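Local coordinates for protein HicB3 antitoxin (Yersinia pestis, PDB 4P78) that probably neutralises its partner toxin HicA3 by forming a complex with it, as the antitoxin half of a toxin-antitoxin system, at residues M1-I5 against P57-K61; F18-C24 against A41-H45. All coordinates share one frame; numbering follows the deposited sequence.

How the interactions relate
Two neighbouring contacts, with centres about 10 Å apart, show how a small antiparallel sheet is joined to a helix and to a proline-rich loop. Interaction 2 is nested within the loop of chain that interaction 1 closes: strand 2-9 comes first, then the turns at 18-24, helix 31-52 and finally the proline-rich segment 57-61. The contacts meet directly, since Lys61 NZ lies 3.2 Å from Asp20 OD1 in a weak salt bridge and the ring of Pro4 packs on the same carboxylate. Interaction 1 lies toward a second copy of the antitoxin, whereas interaction 2 is buried beside HicA3, so adjoining parts of one domain serve different interfaces.

Interaction 1: M1-I5 against P57-K61; sequences MIYPI and PSPPK
The side chain of Met1 leaves with CG anti to the backbone N (chi1 174°) and stays extended at chi2 (166°), which brings its sulfur to two successive prolines; the bend at chi3 merely turns CE. SD lies 3.8 Å from Pro60 CD and about as close to Pro59 CB, the Met1 side chain running aslant to both prolines. Tyr3, with chi1 at -87°, swings its ring toward the same pair, although its CB does not head that way. Pro60 CD then sits over one face of the tyrosine ring, 4.2 Å from the centroid and displaced toward the CE2 rim, a CH-pi contact in which the proline lies roughly perpendicular to the run of the tyrosine side chain. Past the ring, Tyr3 OH comes within 4.0 Å of Pro59 CA. Segment 1-5 begins strand 2-9, an inner strand of the antiparallel sheet of a HicB-like domain, between 14-17 and 78-83, and the irregular segment after helix 31-52 packs against it; Tyr3 pairs through its backbone with Val82 of strand 78-83, and its ring also meets Phe42 of that helix. Pro60 is central to the contact: besides touching Tyr3 and Met1, its CG lies 3.7 Å from Pro4 CD and 3.2 Å from the carbonyl oxygen of Ile2. No hydrogen bond links the two segments. Within 57-61, however, Lys61 folds back, and its NZ donates to Pro59 O at 2.8 Å, approaching from above the carbonyl plane, and more weakly to Ser58 O. Phe31 of the second antitoxin subunit packs on Ile2, Pro4 and Pro60.

Interaction 2: F18-C24 against A41-H45; sequences FPDIDGC and AFAVH
Phe18 meets Phe42, and Cys24 meets His45, where two consecutive beta turns pack on a helix: a type I turn from Phe18 to Ile21 runs into a type II turn from Ile21 to Cys24, joining strands 14-17 and 25-28 of the HicB-like sheet, and helix 31-52 lies against them. The aromatic part is an edge-to-face pair. Phe42 presents its edge to the face of Phe18, with centroids 5.8 Å apart and planes at 63°, while Phe42 CB rests by Phe18 CZ. Phe18 also meets Phe26 edge-to-face.

Aliphatic contacts come chiefly from Ile21, whose two branches divide the work. CD1 reaches Phe42 CD1 and CE1, and CG2, anti to the backbone N, lies 3.4 Å from His45 CD2, the Ile21 and His45 side chains running alongside each other but pointing opposite ways. Sulfur and CH-pi contacts belong to Cys24. Its CB stands almost squarely above the middle of the imidazole, 3.8 Å from the centroid and 12° off the normal, whereas SG, anti to the backbone N (chi1 -172°), is turned toward the helix and comes 3.8 Å from Ala41 CB.

Polar contacts gather at the imidazole, each nitrogen having its own partner. ND1 is hydrogen-bonded to OG1 of Thr41 of the HicA3 chain, so this buried helix residue also belongs to the toxin interface, where the backbone of Gly23 forms hydrogen bonds too. Beyond the imidazole edge, in the ring plane, a water lies 3.3 Å from His45 NE2 and donates a hydrogen bond to Asp22 O at 2.9 Å.

Interaction 1: M1-I5 against P57-K61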
loop_
_atom_site.group_PDB
_atom_site.type_symbol
_atom_site.label_atom_id
_atom_site.label_comp_id
_atom_site.label_asym_id
_atom_site.label_seq_id
_atom_site.Cartn_x
_atom_site.Cartn_y
_atom_site.Cartn_z
ATOM N N MET A 1 -9.923 11.929 -3.855
ATOM C CA MET A 1 -9.251 10.910 -4.648
ATOM C C MET A 1 -8.189 10.166 -3.829
ATOM O O MET A 1 -7.430 10.781 -3.067
ATOM C CB MET A 1 -8.620 11.543 -5.889
ATOM C CG MET A 1 -7.766 10.591 -6.706
ATOM S SD MET A 1 -7.405 11.261 -8.332
ATOM C CE MET A 1 -7.005 12.959 -7.917
ATOM N N ILE A 2 -8.158 8.841 -3.983
ATOM C CA ILE A 2 -7.195 7.994 -3.286
ATOM C C ILE A 2 -5.835 8.028 -3.965
ATOM O O ILE A 2 -5.718 7.726 -5.149
ATOM C CB ILE A 2 -7.658 6.523 -3.210
ATOM C CG1 ILE A 2 -8.978 6.408 -2.461
ATOM C CG2 ILE A 2 -6.622 5.674 -2.473
ATOM C CD1 ILE A 2 -8.825 6.666 -0.994
ATOM N N TYR A 3 -4.804 8.380 -3.200
ATOM C CA TYR A 3 -3.446 8.368 -3.711
ATOM C C TYR A 3 -2.579 7.326 -3.029
ATOM O O TYR A 3 -2.701 7.092 -1.824
ATOM C CB TYR A 3 -2.800 9.746 -3.552
ATOM C CG TYR A 3 -3.062 10.671 -4.709
ATOM C CD1 TYR A 3 -4.159 11.522 -4.712
ATOM C CD2 TYR A 3 -2.205 10.696 -5.803
ATOM C CE1 TYR A 3 -4.392 12.372 -5.783
ATOM C CE2 TYR A 3 -2.429 11.542 -6.865
ATOM C CZ TYR A 3 -3.521 12.379 -6.853
ATOM O OH TYR A 3 -3.734 13.223 -7.928
ATOM N N PRO A 4 -1.686 6.701 -3.804
ATOM C CA PRO A 4 -0.685 5.798 -3.230
ATOM C C PRO A 4 0.430 6.582 -2.571
ATOM O O PRO A 4 0.811 7.639 -3.094
ATOM C CB PRO A 4 -0.152 5.040 -4.438
ATOM C CG PRO A 4 -0.370 5.991 -5.602
ATOM C CD PRO A 4 -1.605 6.780 -5.276
ATOM N N ILE A 5 0.930 6.085 -1.444
ATOM C CA ILE A 5 2.174 6.584 -0.863
ATOM C C ILE A 5 3.109 5.408 -0.616
ATOM O O ILE A 5 2.656 4.285 -0.396
ATOM C CB ILE A 5 1.940 7.361 0.457
ATOM C CG1 ILE A 5 1.143 6.518 1.453
ATOM C CG2 ILE A 5 1.235 8.713 0.185
ATOM C CD1 ILE A 5 1.069 7.133 2.850
ATOM N N PRO A 57 1.559 16.373 -11.658
ATOM C CA PRO A 57 1.403 14.926 -11.762
ATOM C C PRO A 57 0.006 14.536 -12.247
ATOM O O PRO A 57 -0.935 15.317 -12.120
ATOM C CB PRO A 57 1.622 14.455 -10.323
ATOM C CG PRO A 57 1.116 15.594 -9.505
ATOM C CD PRO A 57 1.587 16.818 -10.250
ATOM N N SER A 58 -0.114 13.335 -12.802
ATOM C CA SER A 58 -1.405 12.790 -13.199
ATOM C C SER A 58 -1.972 11.925 -12.070
ATOM O O SER A 58 -1.239 11.527 -11.164
ATOM C CB SER A 58 -1.255 11.988 -14.491
ATOM O OG SER A 58 -0.028 11.288 -14.493
ATOM N N PRO A 59 -3.287 11.640 -12.114
ATOM C CA PRO A 59 -3.909 10.776 -11.110
ATOM C C PRO A 59 -3.224 9.408 -11.043
ATOM O O PRO A 59 -2.395 9.098 -11.907
ATOM C CB PRO A 59 -5.354 10.650 -11.612
ATOM C CG PRO A 59 -5.571 11.856 -12.430
ATOM C CD PRO A 59 -4.272 12.123 -13.101
ATOM N N PRO A 60 -3.545 8.606 -10.017
ATOM C CA PRO A 60 -2.880 7.308 -9.844
ATOM C C PRO A 60 -3.036 6.367 -11.036
ATOM O O PRO A 60 -4.118 6.260 -11.620
ATOM C CB PRO A 60 -3.572 6.728 -8.608
ATOM C CG PRO A 60 -3.991 7.921 -7.825
ATOM C CD PRO A 60 -4.390 8.949 -8.855
ATOM N N LYS A 61 -1.951 5.661 -11.344
ATOM C CA LYS A 61 -1.850 4.796 -12.512
ATOM C C LYS A 61 -2.485 3.398 -12.363
ATOM O O LYS A 61 -3.290 3.139 -11.470
ATOM C CB LYS A 61 -0.375 4.642 -12.877
ATOM C CG LYS A 61 0.436 5.947 -12.794
ATOM C CD LYS A 61 -0.175 7.061 -13.655
ATOM C CE LYS A 61 0.633 8.366 -13.557
ATOM N NZ LYS A 61 0.373 9.162 -12.312
#

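Interaction 2: F18-C24 against A41-H45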
loop_
_atom_site.group_PDB
_atom_site.type_symbol
_atom_site.label_atom_id
_atom_site.label_comp_id
_atom_site.label_asym_id
_atom_site.label_seq_id
_atom_site.Cartn_x
_atom_site.Cartn_y
_atom_site.Cartn_z
ATOM N N PHE A 18 5.068 10.367 -2.336
ATOM C CA PHE A 18 4.098 9.967 -3.348
ATOM C C PHE A 18 4.860 9.445 -4.554
ATOM O O PHE A 18 5.622 10.194 -5.169
ATOM C CB PHE A 18 3.214 11.148 -3.771
ATOM C CG PHE A 18 2.292 11.666 -2.684
ATOM C CD1 PHE A 18 0.989 11.193 -2.570
ATOM C CD2 PHE A 18 2.715 12.646 -1.806
ATOM C CE1 PHE A 18 0.136 11.685 -1.602
ATOM C CE2 PHE A 18 1.863 13.136 -0.829
ATOM C CZ PHE A 18 0.572 12.656 -0.731
ATOM N N PRO A 19 4.670 8.167 -4.906
ATOM C CA PRO A 19 5.398 7.654 -6.075
ATOM C C PRO A 19 4.990 8.349 -7.384
ATOM O O PRO A 19 5.761 8.343 -8.331
ATOM C CB PRO A 19 5.013 6.163 -6.099
ATOM C CG PRO A 19 3.664 6.121 -5.434
ATOM C CD PRO A 19 3.776 7.149 -4.324
ATOM N N ASP A 20 3.806 8.945 -7.434
ATOM C CA ASP A 20 3.389 9.672 -8.636
ATOM C C ASP A 20 3.778 11.155 -8.601
ATOM O O ASP A 20 3.577 11.889 -9.576
ATOM C CB ASP A 20 1.885 9.563 -8.833
ATOM C CG ASP A 20 1.427 8.119 -8.981
ATOM O OD1 ASP A 20 1.827 7.461 -9.958
ATOM O OD2 ASP A 20 0.693 7.643 -8.100
ATOM N N ILE A 21 4.306 11.607 -7.475
ATOM C CA ILE A 21 4.627 13.022 -7.345
ATOM C C ILE A 21 6.085 13.154 -6.926
ATOM O O ILE A 21 6.399 13.141 -5.734
ATOM C CB ILE A 21 3.682 13.718 -6.340
ATOM C CG1 ILE A 21 2.239 13.243 -6.571
ATOM C CG2 ILE A 21 3.777 15.234 -6.462
ATOM C CD1 ILE A 21 1.231 13.898 -5.664
ATOM N N ASP A 22 6.965 13.214 -7.927
ATOM C CA ASP A 22 8.403 13.336 -7.710
ATOM C C ASP A 22 8.723 14.530 -6.833
ATOM O O ASP A 22 8.365 15.658 -7.172
ATOM C CB ASP A 22 9.155 13.495 -9.038
ATOM C CG ASP A 22 9.343 12.182 -9.775
ATOM O OD1 ASP A 22 9.287 11.092 -9.151
ATOM O OD2 ASP A 22 9.565 12.255 -10.998
ATOM N N GLY A 23 9.405 14.271 -5.723
ATOM C CA GLY A 23 9.896 15.318 -4.842
ATOM C C GLY A 23 8.986 15.609 -3.669
ATOM O O GLY A 23 9.314 16.427 -2.804
ATOM N N CYS A 24 7.832 14.951 -3.616
ATOM C CA CYS A 24 6.889 15.252 -2.541
ATOM C C CYS A 24 7.044 14.271 -1.382
ATOM O O CYS A 24 6.515 13.148 -1.440
ATOM C CB CYS A 24 5.457 15.222 -3.067
ATOM S SG CYS A 24 4.234 15.819 -1.873
ATOM N N ALA A 41 1.780 17.879 2.660
ATOM C CA ALA A 41 2.902 17.884 1.722
ATOM C C ALA A 41 2.379 18.043 0.297
ATOM O O ALA A 41 2.874 18.857 -0.467
ATOM C CB ALA A 41 3.728 16.598 1.858
ATOM N N PHE A 42 1.346 17.273 -0.026
ATOM C CA PHE A 42 0.690 17.336 -1.325
ATOM C C PHE A 42 0.271 18.757 -1.704
ATOM O O PHE A 42 0.558 19.229 -2.813
ATOM C CB PHE A 42 -0.536 16.417 -1.327
ATOM C CG PHE A 42 -1.298 16.397 -2.631
ATOM C CD1 PHE A 42 -1.091 15.384 -3.553
ATOM C CD2 PHE A 42 -2.245 17.372 -2.921
ATOM C CE1 PHE A 42 -1.807 15.349 -4.742
ATOM C CE2 PHE A 42 -2.959 17.343 -4.113
ATOM C CZ PHE A 42 -2.739 16.332 -5.020
ATOM N N ALA A 43 -0.432 19.429 -0.794
ATOM C CA ALA A 43 -0.983 20.746 -1.106
ATOM C C ALA A 43 0.136 21.758 -1.327
ATOM O O ALA A 43 0.139 22.497 -2.306
ATOM C CB ALA A 43 -1.912 21.207 -0.005
ATOM N N VAL A 44 1.103 21.764 -0.418
ATOM C CA VAL A 44 2.241 22.670 -0.518
ATOM C C VAL A 44 3.025 22.434 -1.816
ATOM O O VAL A 44 3.477 23.376 -2.469
ATOM C CB VAL A 44 3.152 22.506 0.729
ATOM C CG1 VAL A 44 4.451 23.218 0.558
ATOM C CG2 VAL A 44 2.435 23.041 1.951
ATOM N N HIS A 45 3.131 21.170 -2.210
ATOM C CA HIS A 45 3.945 20.778 -3.353
ATOM C C HIS A 45 3.283 21.123 -4.693
ATOM O O HIS A 45 3.936 21.620 -5.608
ATOM C CB HIS A 45 4.250 19.274 -3.270
ATOM C CG HIS A 45 5.164 18.776 -4.347
ATOM N ND1 HIS A 45 6.531 18.703 -4.191
ATOM C CD2 HIS A 45 4.905 18.329 -5.601
ATOM C CE1 HIS A 45 7.076 18.220 -5.295
ATOM N NE2 HIS A 45 6.110 17.994 -6.170
HETATM O O HOH W 1 6.212 16.433 -9.031
#